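Local atomic coordinates of extracellular solute-binding protein (Conexibacter woesei, PDB entry 4P98), a protein that probably captures a small solute outside the cell and hands it to an ABC transporter, as a membrane-attached lipoprotein of the BMP (PnrA-like) family. Residues Q70-G75 with P98-S103; R92-F97 with P116-W121; G146-P151 with R195-K200; R212-A217 with V223-V228. All coordinates share one frame; numbering follows the deposited sequence. Where two conformers were deposited one is given.

From the N terminus, the chain opens interaction 1 on helix 61-73. It opens interaction 2 on helix 84-94 before returning to strand 101-105, which closes interaction 1, and then to strand 118-123, which closes interaction 2. The two contacts therefore cross along the chain and also touch, their strands being neighbours in the six-stranded parallel sheet. Interactions 3 and 4 follow in series in the five-stranded parallel sheet, with the centre of interaction 3 about 42 Å from that of interaction 2. Interaction 3 closes the long excursion from strand 144-149 to helix 187-199. Interaction 4 closes the short one from helix 212-221 to strand 225-226, and the two pack directly together.

Interaction 1: residues Q70-G75 with P98-S103; sequences QFAARG and PDVHFS
Ala72 and Val100 bring their backbones to within 6.5 Å of each other, CA to CA, where the last turn of helix 61-73 passes the residues leading into strand 101-105. This is helix-on-sheet packing in the first of two parallel-sheet lobes of a periplasmic-binding-protein fold. Ala72 carries the contact from the helix. Its CB points toward the strand segment and meets two apolar groups there, lying 4.2 Å from Val100 CG1 and 4.1 Å from Phe102 CZ. Phe102 takes part with the far end of its ring, which the alanine methyl approaches obliquely. Its CG stands anti to its own carbonyl carbon (chi1 -61°), and from there the ring reaches across to the helix. In Val100 the CG1 branch is the one set anti to the backbone nitrogen, and it turns to the Ala72 methyl, while the CG2 branch lies nearest the carbonyl oxygen of Ala72. No hydrogen bond crosses between the segments, so the contact is pure van der Waals packing. Around it, Phe102 also rests on Val79, Ile90 and Ala94, and Ala72 on Phe97, which fills in the apolar layer between the helices and the sheet. The helix ends beside the contact in a Schellman motif. Gly75 takes a positive phi of 83°, at which a side chain would be jammed against the preceding carbonyl oxygen. The carbonyl of Ala72 serves both features: its O accepts a hydrogen bond from Gly75 N at 3.1 Å and lies 4.1 Å from Val100 CG2.

Interaction 2: residues R92-F97 with P116-W121; sequences RVATEF and PNVDGW
The flat amide of Asn117 meets the carbonyl of Ala94 in its own plane: ND2 donates to Ala94 O over 3.1 Å in a nearly straight bond (168° at the hydrogen). Seen from the carbonyl, the donor is tilted 34° out of plane. On the opposite face Phe97 N reaches the same Ala94 O at 3.2 Å, closing the type I turn from Ala94 to Phe97. At the other end of the amide, Asn117 OD1 lies 3.7 Å from Ala94 CB. The side chain reaches the turn from the crowded position, with CG between its backbone N and carbonyl carbon (chi1 61°). ND2 also donates to Val100 O, just before strand 101-105. Beside this polar grip, Ala94 CB presses on Val118 CG2 at 3.4 Å, tighter than usual for two carbons. A leucine in place of Asn117 would probably cost Ala94 O and Val100 O this shared donor and loosen the turn from the strand. One buried amide nitrogen thus satisfies carbonyls from two parts of the chain, tying the end of helix 84-94 to the starts of two adjacent strands.

Interaction 3: residues G146-P151 with R195-K200; sequences GAVGGP and RGLLDK
Leu197 reaches from helix 187-199 across to Gly146, Ala147 and Val148 of strand 144-149, and its side chain can be followed outward. CB comes first, 4.5 Å from Gly146 CA; a side chain on that glycine would point toward it, with a CB only 3.1 Å away, so the bare backbone is what lets the helix come this near. CG follows, anti to the carbonyl carbon of Leu197 (chi1 -63°), and chi2 of 171° carries CD1 on outward in an extended line from CA. CD1 is the working tip. It lies 3.9 Å from Gly146 CA, 3.5 Å from Ala147 O and 3.7 Å from Val148 CG2, and so touches three successive strand residues. The leucine and valine side chains cross obliquely, methyl against methyl. Ala147 directs its own methyl away from the helix and contributes backbone oxygen alone. The axes of the two elements run 8.5 Å apart and nearly antiparallel, at 167°, an arrangement that suits a helix returning alongside a parallel sheet. Leu197 also packs on Glu177 and Thr179 of strand 175-180 and on Leu205 of strand 205-207, the two neighbours of strand 144-149, and thereby sits across three strands of the second lobe. Val148 in turn packs on Glu190, Ala193 and Ala194 of helix 187-199.

Interaction 4: residues R212-A217 with V223-V228; sequences RGLGQA and VPTIGV
Leu214 and Thr225 form the close-packed heart of this contact, with Leu214 CD2 3.5 Å from Thr225 CG2 and the two side chains sliding past each other in opposite directions. The same CD2 lies 3.8 Å from Val228 CG2, this time crossing at a slant, so a single leucine methyl engages both residues. Leu214 has CG anti to its backbone nitrogen (chi1 174°), but chi2 of 143° lies away from a staggered value, which may reflect the tight fit against Thr225. Thr225 splits its branches: CG2 goes to the leucine, while OG1 hydrogen-bonds Asn240 OD1, an oxygen that also accepts from Val228 N. Packing slackens toward Gly215, whose CA stands 4.4 Å from Thr225 CG2, and toward the start of the helix, where Val228 CG1 reaches Arg212 N at 4.1 Å. There the CB of Arg212 points away from the strand segment; the residue is partly exposed, and its NH2 forms a salt bridge with Asp210 OD2. On the buried flank, Leu214 continues onto Leu205 and Ala207, and its backbone N-H is bound by Glu190 OE2. Strand 205-207, helix 212-221 and strand 225-226 together make a beta-alpha-beta unit, the two strands lying side by side and parallel, as in the alternating alpha/beta lobes of periplasmic binding proteins; here the helix seats its leucine on the strand that follows it.

Interaction 1: residues Q70-G75 with P98-S103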
loop_
_atom_site.group_PDB
_atom_site.type_symbol
_atom_site.label_atom_id
_atom_site.label_comp_id
_atom_site.label_asym_id
_atom_site.label_seq_id
_atom_site.Cartn_x
_atom_site.Cartn_y
_atom_site.Cartn_z
ATOM N N GLN A 70 -24.668 5.903 -10.151
ATOM C CA GLN A 70 -25.733 6.050 -9.162
ATOM C C GLN A 70 -25.355 7.034 -8.058
ATOM O O GLN A 70 -26.178 7.844 -7.646
ATOM C CB GLN A 70 -26.085 4.675 -8.567
ATOM C CG GLN A 70 -27.093 4.716 -7.441
ATOM C CD GLN A 70 -27.498 3.331 -6.966
ATOM O OE1 GLN A 70 -26.757 2.348 -7.127
ATOM N NE2 GLN A 70 -28.678 3.245 -6.375
ATOM N N PHE A 71 -24.114 6.986 -7.580
ATOM C CA PHE A 71 -23.671 7.958 -6.584
ATOM C C PHE A 71 -23.663 9.377 -7.148
ATOM O O PHE A 71 -24.091 10.318 -6.480
ATOM C CB PHE A 71 -22.284 7.608 -6.027
ATOM C CG PHE A 71 -22.303 6.524 -4.987
ATOM C CD1 PHE A 71 -23.035 6.680 -3.813
ATOM C CD2 PHE A 71 -21.573 5.362 -5.159
ATOM C CE1 PHE A 71 -23.034 5.696 -2.835
ATOM C CE2 PHE A 71 -21.576 4.369 -4.192
ATOM C CZ PHE A 71 -22.313 4.531 -3.031
ATOM N N ALA A 72 -23.167 9.534 -8.372
ATOM C CA ALA A 72 -23.158 10.848 -9.012
ATOM C C ALA A 72 -24.574 11.367 -9.247
ATOM O O ALA A 72 -24.843 12.545 -9.035
ATOM C CB ALA A 72 -22.399 10.797 -10.324
ATOM N N ALA A 73 -25.467 10.489 -9.694
ATOM C CA ALA A 73 -26.855 10.875 -9.981
ATOM C C ALA A 73 -27.597 11.284 -8.711
ATOM O O ALA A 73 -28.465 12.151 -8.750
ATOM C CB ALA A 73 -27.590 9.735 -10.681
ATOM N N ARG A 74 -27.244 10.664 -7.589
ATOM C CA ARG A 74 -27.844 10.985 -6.292
ATOM C C ARG A 74 -27.271 12.242 -5.636
ATOM O O ARG A 74 -27.647 12.584 -4.520
ATOM C CB ARG A 74 -27.681 9.808 -5.334
ATOM C CG ARG A 74 -28.520 8.585 -5.694
ATOM C CD ARG A 74 -28.136 7.405 -4.818
ATOM N NE ARG A 74 -28.205 7.788 -3.409
ATOM C CZ ARG A 74 -27.614 7.148 -2.405
ATOM N NH1 ARG A 74 -26.888 6.053 -2.620
ATOM N NH2 ARG A 74 -27.759 7.620 -1.172
ATOM N N GLY A 75 -26.348 12.921 -6.311
ATOM C CA GLY A 75 -25.803 14.180 -5.802
ATOM C C GLY A 75 -24.678 14.049 -4.784
ATOM O O GLY A 75 -24.488 14.939 -3.960
ATOM N N PRO A 98 -20.304 16.782 -15.133
ATOM C CA PRO A 98 -19.239 17.794 -15.088
ATOM C C PRO A 98 -19.101 18.519 -13.750
ATOM O O PRO A 98 -18.017 18.987 -13.433
ATOM C CB PRO A 98 -19.629 18.797 -16.183
ATOM C CG PRO A 98 -20.709 18.155 -16.982
ATOM C CD PRO A 98 -21.327 17.078 -16.154
ATOM N N ASP A 99 -20.186 18.629 -12.989
ATOM C CA ASP A 99 -20.160 19.320 -11.695
ATOM C C ASP A 99 -19.929 18.389 -10.499
ATOM O O ASP A 99 -19.879 18.855 -9.368
ATOM C CB ASP A 99 -21.455 20.123 -11.491
ATOM C CG ASP A 99 -21.574 21.292 -12.450
ATOM O OD1 ASP A 99 -20.536 21.818 -12.903
ATOM O OD2 ASP A 99 -22.713 21.695 -12.750
ATOM N N VAL A 100 -19.805 17.086 -10.742
ATOM C CA VAL A 100 -19.450 16.130 -9.693
ATOM C C VAL A 100 -17.941 15.906 -9.772
ATOM O O VAL A 100 -17.343 16.000 -10.846
ATOM C CB VAL A 100 -20.239 14.817 -9.851
ATOM C CG1 VAL A 100 -19.892 13.818 -8.757
ATOM C CG2 VAL A 100 -21.741 15.118 -9.813
ATOM N N HIS A 101 -17.330 15.626 -8.628
ATOM C CA HIS A 101 -15.883 15.498 -8.525
ATOM C C HIS A 101 -15.501 14.030 -8.350
ATOM O O HIS A 101 -16.155 13.299 -7.607
ATOM C CB HIS A 101 -15.389 16.362 -7.361
ATOM C CG HIS A 101 -15.925 17.760 -7.398
ATOM N ND1 HIS A 101 -16.974 18.180 -6.609
ATOM C CD2 HIS A 101 -15.607 18.811 -8.187
ATOM C CE1 HIS A 101 -17.248 19.446 -6.882
ATOM N NE2 HIS A 101 -16.434 19.850 -7.837
ATOM N N PHE A 102 -14.459 13.601 -9.059
ATOM C CA PHE A 102 -14.050 12.199 -9.085
ATOM C C PHE A 102 -12.561 12.026 -8.831
ATOM O O PHE A 102 -11.766 12.916 -9.145
ATOM C CB PHE A 102 -14.380 11.585 -10.445
ATOM C CG PHE A 102 -15.849 11.607 -10.788
ATOM C CD1 PHE A 102 -16.436 12.733 -11.345
ATOM C CD2 PHE A 102 -16.638 10.487 -10.567
ATOM C CE1 PHE A 102 -17.790 12.754 -11.654
ATOM C CE2 PHE A 102 -17.992 10.495 -10.884
ATOM C CZ PHE A 102 -18.564 11.623 -11.423
ATOM N N SER A 103 -12.197 10.867 -8.287
ATOM C CA SER A 103 -10.799 10.482 -8.108
ATOM C C SER A 103 -10.557 9.107 -8.694
ATOM O O SER A 103 -11.393 8.207 -8.559
ATOM C CB SER A 103 -10.429 10.487 -6.635
ATOM O OG SER A 103 -9.188 9.849 -6.397
#

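Interaction 2: residues R92-F97 with P116-W121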
loop_
_atom_site.group_PDB
_atom_site.type_symbol
_atom_site.label_atom_id
_atom_site.label_comp_id
_atom_site.label_asym_id
_atom_site.label_seq_id
_atom_site.Cartn_x
_atom_site.Cartn_y
_atom_site.Cartn_z
ATOM N N ARG A 92 -14.976 7.430 -17.370
ATOM C CA ARG A 92 -16.125 7.446 -18.277
ATOM C C ARG A 92 -17.324 8.185 -17.684
ATOM O O ARG A 92 -17.938 9.028 -18.350
ATOM C CB ARG A 92 -16.529 6.015 -18.651
ATOM C CG ARG A 92 -15.459 5.221 -19.391
ATOM C CD ARG A 92 -16.038 3.897 -19.848
ATOM N NE ARG A 92 -17.033 4.169 -20.870
ATOM C CZ ARG A 92 -16.761 4.328 -22.159
ATOM N NH1 ARG A 92 -15.519 4.184 -22.612
ATOM N NH2 ARG A 92 -17.741 4.613 -23.002
ATOM N N VAL A 93 -17.642 7.881 -16.428
ATOM C CA VAL A 93 -18.796 8.482 -15.771
ATOM C C VAL A 93 -18.539 9.961 -15.493
ATOM O O VAL A 93 -19.452 10.771 -15.602
ATOM C CB VAL A 93 -19.200 7.708 -14.500
ATOM C CG1 VAL A 93 -20.379 8.367 -13.798
ATOM C CG2 VAL A 93 -19.569 6.278 -14.872
ATOM N N ALA A 94 -17.296 10.318 -15.174
ATOM C CA ALA A 94 -16.937 11.720 -14.967
ATOM C C ALA A 94 -17.414 12.633 -16.104
ATOM O O ALA A 94 -17.879 13.740 -15.842
ATOM C CB ALA A 94 -15.427 11.874 -14.762
ATOM N N THR A 95 -17.327 12.156 -17.347
ATOM C CA THR A 95 -17.760 12.940 -18.506
ATOM C C THR A 95 -19.264 13.223 -18.487
ATOM O O THR A 95 -19.700 14.183 -19.101
ATOM C CB THR A 95 -17.413 12.254 -19.844
ATOM O OG1 THR A 95 -18.221 11.075 -20.007
ATOM C CG2 THR A 95 -15.922 11.883 -19.906
ATOM N N GLU A 96 -20.043 12.392 -17.789
ATOM C CA GLU A 96 -21.499 12.556 -17.688
ATOM C C GLU A 96 -21.941 13.576 -16.636
ATOM O O GLU A 96 -23.070 14.070 -16.688
ATOM C CB GLU A 96 -22.171 11.213 -17.354
ATOM C CG GLU A 96 -21.881 10.071 -18.314
ATOM C CD GLU A 96 -22.399 8.724 -17.806
ATOM O OE1 GLU A 96 -23.261 8.689 -16.900
ATOM O OE2 GLU A 96 -21.934 7.677 -18.298
ATOM N N PHE A 97 -21.071 13.870 -15.674
ATOM C CA PHE A 97 -21.429 14.694 -14.522
ATOM C C PHE A 97 -20.334 15.738 -14.292
ATOM O O PHE A 97 -19.536 15.607 -13.362
ATOM C CB PHE A 97 -21.579 13.830 -13.272
ATOM C CG PHE A 97 -22.705 12.835 -13.340
ATOM C CD1 PHE A 97 -23.988 13.180 -12.929
ATOM C CD2 PHE A 97 -22.476 11.537 -13.783
ATOM C CE1 PHE A 97 -25.024 12.254 -12.989
ATOM C CE2 PHE A 97 -23.506 10.610 -13.846
ATOM C CZ PHE A 97 -24.785 10.966 -13.437
ATOM N N PRO A 116 -11.550 17.443 -16.736
ATOM C CA PRO A 116 -11.410 18.605 -15.847
ATOM C C PRO A 116 -11.928 18.396 -14.434
ATOM O O PRO A 116 -11.581 19.165 -13.543
ATOM C CB PRO A 116 -12.248 19.692 -16.534
ATOM C CG PRO A 116 -12.387 19.247 -17.952
ATOM C CD PRO A 116 -12.405 17.748 -17.900
ATOM N N ASN A 117 -12.774 17.388 -14.233
ATOM C CA ASN A 117 -13.356 17.123 -12.929
ATOM C C ASN A 117 -12.829 15.868 -12.243
ATOM O O ASN A 117 -13.472 15.356 -11.322
ATOM C CB ASN A 117 -14.895 17.076 -13.011
ATOM C CG ASN A 117 -15.419 15.980 -13.931
ATOM O OD1 ASN A 117 -14.727 15.528 -14.850
ATOM N ND2 ASN A 117 -16.673 15.579 -13.714
ATOM N N VAL A 118 -11.654 15.393 -12.656
ATOM C CA VAL A 118 -11.061 14.219 -12.041
ATOM C C VAL A 118 -9.653 14.531 -11.538
ATOM O O VAL A 118 -8.861 15.124 -12.257
ATOM C CB VAL A 118 -10.986 13.030 -13.035
ATOM C CG1 VAL A 118 -10.532 11.774 -12.317
ATOM C CG2 VAL A 118 -12.332 12.812 -13.733
ATOM N N ASP A 119 -9.372 14.151 -10.294
ATOM C CA ASP A 119 -8.010 14.119 -9.753
ATOM C C ASP A 119 -7.499 12.673 -9.816
ATOM O O ASP A 119 -8.256 11.712 -9.603
ATOM C CB ASP A 119 -7.990 14.588 -8.284
ATOM C CG ASP A 119 -8.146 16.101 -8.104
ATOM O OD1 ASP A 119 -8.217 16.869 -9.096
ATOM O OD2 ASP A 119 -8.176 16.523 -6.914
ATOM N N GLY A 120 -6.210 12.513 -10.098
ATOM C CA GLY A 120 -5.587 11.203 -10.169
ATOM C C GLY A 120 -4.421 11.028 -9.214
ATOM O O GLY A 120 -3.831 12.011 -8.741
ATOM N N TRP A 121 -4.085 9.775 -8.919
ATOM C CA TRP A 121 -2.889 9.492 -8.137
ATOM C C TRP A 121 -2.246 8.168 -8.502
ATOM O O TRP A 121 -2.862 7.292 -9.143
ATOM C CB TRP A 121 -3.162 9.587 -6.627
ATOM C CG TRP A 121 -4.108 8.539 -6.089
ATOM C CD1 TRP A 121 -5.479 8.605 -6.059
ATOM C CD2 TRP A 121 -3.751 7.282 -5.499
ATOM N NE1 TRP A 121 -5.989 7.459 -5.485
ATOM C CE2 TRP A 121 -4.947 6.629 -5.149
ATOM C CE3 TRP A 121 -2.530 6.637 -5.249
ATOM C CZ2 TRP A 121 -4.965 5.356 -4.553
ATOM C CZ3 TRP A 121 -2.552 5.371 -4.644
ATOM C CH2 TRP A 121 -3.763 4.751 -4.304
#

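Interaction 3: residues G146-P151 with R195-K200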
loop_
_atom_site.group_PDB
_atom_site.type_symbol
_atom_site.label_atom_id
_atom_site.label_comp_id
_atom_site.label_asym_id
_atom_site.label_seq_id
_atom_site.Cartn_x
_atom_site.Cartn_y
_atom_site.Cartn_z
ATOM N N GLY A 146 14.281 -13.534 4.771
ATOM C CA GLY A 146 13.529 -14.314 3.785
ATOM C C GLY A 146 12.287 -13.556 3.383
ATOM O O GLY A 146 11.650 -12.929 4.225
ATOM N N ALA A 147 11.950 -13.602 2.095
ATOM C CA ALA A 147 10.758 -12.921 1.591
ATOM C C ALA A 147 9.907 -13.870 0.772
ATOM O O ALA A 147 10.420 -14.653 -0.029
ATOM C CB ALA A 147 11.141 -11.715 0.748
ATOM N N VAL A 148 8.600 -13.781 0.965
ATOM C CA VAL A 148 7.672 -14.588 0.185
ATOM C C VAL A 148 6.696 -13.701 -0.550
ATOM O O VAL A 148 5.999 -12.892 0.061
ATOM C CB VAL A 148 6.892 -15.615 1.042
ATOM C CG1 VAL A 148 5.975 -16.447 0.161
ATOM C CG2 VAL A 148 7.840 -16.531 1.802
ATOM N N GLY A 149 6.651 -13.882 -1.873
ATOM C CA GLY A 149 5.669 -13.226 -2.729
ATOM C C GLY A 149 4.760 -14.197 -3.448
ATOM O O GLY A 149 4.887 -15.421 -3.297
ATOM N N GLY A 150 3.836 -13.634 -4.230
ATOM C CA GLY A 150 2.873 -14.422 -5.009
ATOM C C GLY A 150 3.372 -14.797 -6.399
ATOM O O GLY A 150 4.399 -15.443 -6.521
ATOM N N PRO A 151 2.656 -14.378 -7.458
ATOM C CA PRO A 151 3.075 -14.658 -8.830
ATOM C C PRO A 151 4.181 -13.720 -9.287
ATOM O O PRO A 151 4.234 -12.578 -8.834
ATOM C CB PRO A 151 1.801 -14.404 -9.640
ATOM C CG PRO A 151 1.062 -13.365 -8.859
ATOM C CD PRO A 151 1.447 -13.534 -7.408
ATOM N N ARG A 195 7.970 -21.325 5.782
ATOM C CA ARG A 195 8.596 -22.392 6.580
ATOM C C ARG A 195 9.910 -22.872 5.935
ATOM O O ARG A 195 10.902 -23.112 6.627
ATOM C CB ARG A 195 7.608 -23.559 6.774
ATOM C CG ARG A 195 8.061 -24.665 7.716
ATOM C CD ARG A 195 6.916 -25.643 8.013
ATOM N NE ARG A 195 6.373 -26.310 6.828
ATOM C CZ ARG A 195 5.144 -26.163 6.308
ATOM N NH1 ARG A 195 4.817 -26.864 5.227
ATOM N NH2 ARG A 195 4.226 -25.338 6.832
ATOM N N GLY A 196 9.929 -22.988 4.613
ATOM C CA GLY A 196 11.134 -23.389 3.903
ATOM C C GLY A 196 12.290 -22.413 4.118
ATOM O O GLY A 196 13.425 -22.830 4.361
ATOM N N LEU A 197 11.996 -21.119 4.047
ATOM C CA LEU A 197 13.010 -20.083 4.296
ATOM C C LEU A 197 13.456 -20.090 5.764
ATOM O O LEU A 197 14.637 -19.925 6.064
ATOM C CB LEU A 197 12.476 -18.705 3.918
ATOM C CG LEU A 197 12.135 -18.548 2.433
ATOM C CD1 LEU A 197 11.419 -17.238 2.184
ATOM C CD2 LEU A 197 13.379 -18.633 1.587
ATOM N N LEU A 198 12.502 -20.299 6.662
ATOM C CA LEU A 198 12.787 -20.418 8.093
ATOM C C LEU A 198 13.728 -21.595 8.386
ATOM O O LEU A 198 14.741 -21.447 9.081
ATOM C CB LEU A 198 11.470 -20.593 8.834
ATOM C CG LEU A 198 11.419 -20.528 10.341
ATOM C CD1 LEU A 198 11.921 -19.168 10.814
ATOM C CD2 LEU A 198 9.975 -20.772 10.772
ATOM N N ASP A 199 13.403 -22.753 7.826
ATOM C CA ASP A 199 14.232 -23.954 7.977
ATOM C C ASP A 199 15.657 -23.764 7.467
ATOM O O ASP A 199 16.597 -24.313 8.029
ATOM C CB ASP A 199 13.602 -25.131 7.243
ATOM C CG ASP A 199 12.309 -25.594 7.872
ATOM O OD1 ASP A 199 11.985 -25.158 8.996
ATOM O OD2 ASP A 199 11.602 -26.395 7.226
ATOM N N LYS A 200 15.808 -22.983 6.405
ATOM C CA LYS A 200 17.128 -22.643 5.883
ATOM C C LYS A 200 17.866 -21.592 6.708
ATOM O O LYS A 200 19.044 -21.376 6.478
ATOM C CB LYS A 200 17.033 -22.185 4.421
ATOM C CG LYS A 200 16.751 -23.315 3.456
ATOM C CD LYS A 200 16.531 -22.752 2.070
ATOM C CE LYS A 200 16.063 -23.801 1.091
ATOM N NZ LYS A 200 15.742 -23.159 -0.222
#

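Interaction 4: residues R212-A217 with V223-V228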
loop_
_atom_site.group_PDB
_atom_site.type_symbol
_atom_site.label_atom_id
_atom_site.label_comp_id
_atom_site.label_asym_id
_atom_site.label_seq_id
_atom_site.Cartn_x
_atom_site.Cartn_y
_atom_site.Cartn_z
ATOM N N ARG A 212 -0.662 -13.665 5.804
ATOM C CA ARG A 212 -1.226 -14.439 6.934
ATOM C C ARG A 212 -0.624 -15.843 7.093
ATOM O O ARG A 212 -0.481 -16.337 8.216
ATOM C CB ARG A 212 -2.738 -14.520 6.856
ATOM C CG ARG A 212 -3.405 -13.342 7.537
ATOM C CD ARG A 212 -4.893 -13.328 7.286
ATOM N NE ARG A 212 -5.194 -12.642 6.048
ATOM C CZ ARG A 212 -6.381 -12.147 5.715
ATOM N NH1 ARG A 212 -7.427 -12.283 6.515
ATOM N NH2 ARG A 212 -6.522 -11.498 4.562
ATOM N N GLY A 213 -0.264 -16.469 5.981
ATOM C CA GLY A 213 0.344 -17.798 5.998
ATOM C C GLY A 213 1.778 -17.718 6.469
ATOM O O GLY A 213 2.213 -18.483 7.321
ATOM N N LEU A 214 2.511 -16.760 5.917
ATOM C CA LEU A 214 3.865 -16.471 6.369
ATOM C C LEU A 214 3.894 -16.184 7.875
ATOM O O LEU A 214 4.805 -16.612 8.586
ATOM C CB LEU A 214 4.407 -15.284 5.557
ATOM C CG LEU A 214 5.752 -14.691 5.940
ATOM C CD1 LEU A 214 6.513 -14.273 4.680
ATOM C CD2 LEU A 214 5.555 -13.537 6.904
ATOM N N GLY A 215 2.883 -15.452 8.339
ATOM C CA GLY A 215 2.736 -15.085 9.735
ATOM C C GLY A 215 2.591 -16.292 10.651
ATOM O O GLY A 215 3.176 -16.325 11.738
ATOM N N GLN A 216 1.820 -17.279 10.202
ATOM C CA GLN A 216 1.703 -18.544 10.922
ATOM C C GLN A 216 3.050 -19.236 11.058
ATOM O O GLN A 216 3.407 -19.729 12.138
ATOM C CB GLN A 216 0.735 -19.490 10.200
ATOM C CG GLN A 216 -0.702 -19.044 10.284
ATOM C CD GLN A 216 -1.317 -19.334 11.643
ATOM O OE1 GLN A 216 -0.944 -20.302 12.320
ATOM N NE2 GLN A 216 -2.270 -18.504 12.046
ATOM N N ALA A 217 3.793 -19.298 9.961
ATOM C CA ALA A 217 5.098 -19.946 9.968
ATOM C C ALA A 217 6.055 -19.227 10.920
ATOM O O ALA A 217 6.852 -19.861 11.627
ATOM C CB ALA A 217 5.680 -19.979 8.563
ATOM N N VAL A 223 10.012 -16.013 14.950
ATOM C CA VAL A 223 10.729 -14.937 14.226
ATOM C C VAL A 223 9.787 -13.776 13.955
ATOM O O VAL A 223 8.576 -13.950 13.908
ATOM C CB VAL A 223 11.379 -15.376 12.899
ATOM C CG1 VAL A 223 12.481 -16.394 13.139
ATOM C CG2 VAL A 223 10.349 -15.906 11.912
ATOM N N PRO A 224 10.342 -12.565 13.789
ATOM C CA PRO A 224 9.454 -11.449 13.493
ATOM C C PRO A 224 9.066 -11.410 12.008
ATOM O O PRO A 224 9.725 -12.024 11.190
ATOM C CB PRO A 224 10.315 -10.221 13.845
ATOM C CG PRO A 224 11.703 -10.684 13.594
ATOM C CD PRO A 224 11.718 -12.119 14.053
ATOM N N THR A 225 8.009 -10.669 11.689
ATOM C CA THR A 225 7.647 -10.428 10.301
ATOM C C THR A 225 7.586 -8.924 9.965
ATOM O O THR A 225 7.509 -8.058 10.851
ATOM C CB THR A 225 6.308 -11.092 9.913
ATOM O OG1 THR A 225 5.212 -10.460 10.580
ATOM C CG2 THR A 225 6.320 -12.589 10.229
ATOM N N ILE A 226 7.632 -8.653 8.665
ATOM C CA ILE A 226 7.323 -7.341 8.089
ATOM C C ILE A 226 6.310 -7.558 6.963
ATOM O O ILE A 226 6.452 -8.501 6.186
ATOM C CB ILE A 226 8.594 -6.689 7.511
ATOM C CG1 ILE A 226 9.543 -6.307 8.642
ATOM C CG2 ILE A 226 8.256 -5.446 6.682
ATOM C CD1 ILE A 226 10.928 -5.909 8.168
ATOM N N GLY A 227 5.281 -6.715 6.882
ATOM C CA GLY A 227 4.411 -6.679 5.701
ATOM C C GLY A 227 3.131 -7.480 5.764
ATOM O O GLY A 227 2.357 -7.473 4.808
ATOM N N VAL A 228 2.889 -8.146 6.893
ATOM C CA VAL A 228 1.719 -9.003 7.034
ATOM C C VAL A 228 0.446 -8.180 7.168
ATOM O O VAL A 228 0.428 -7.154 7.831
ATOM C CB VAL A 228 1.867 -9.987 8.219
ATOM C CG1 VAL A 228 0.606 -10.817 8.390
ATOM C CG2 VAL A 228 3.079 -10.870 8.003
#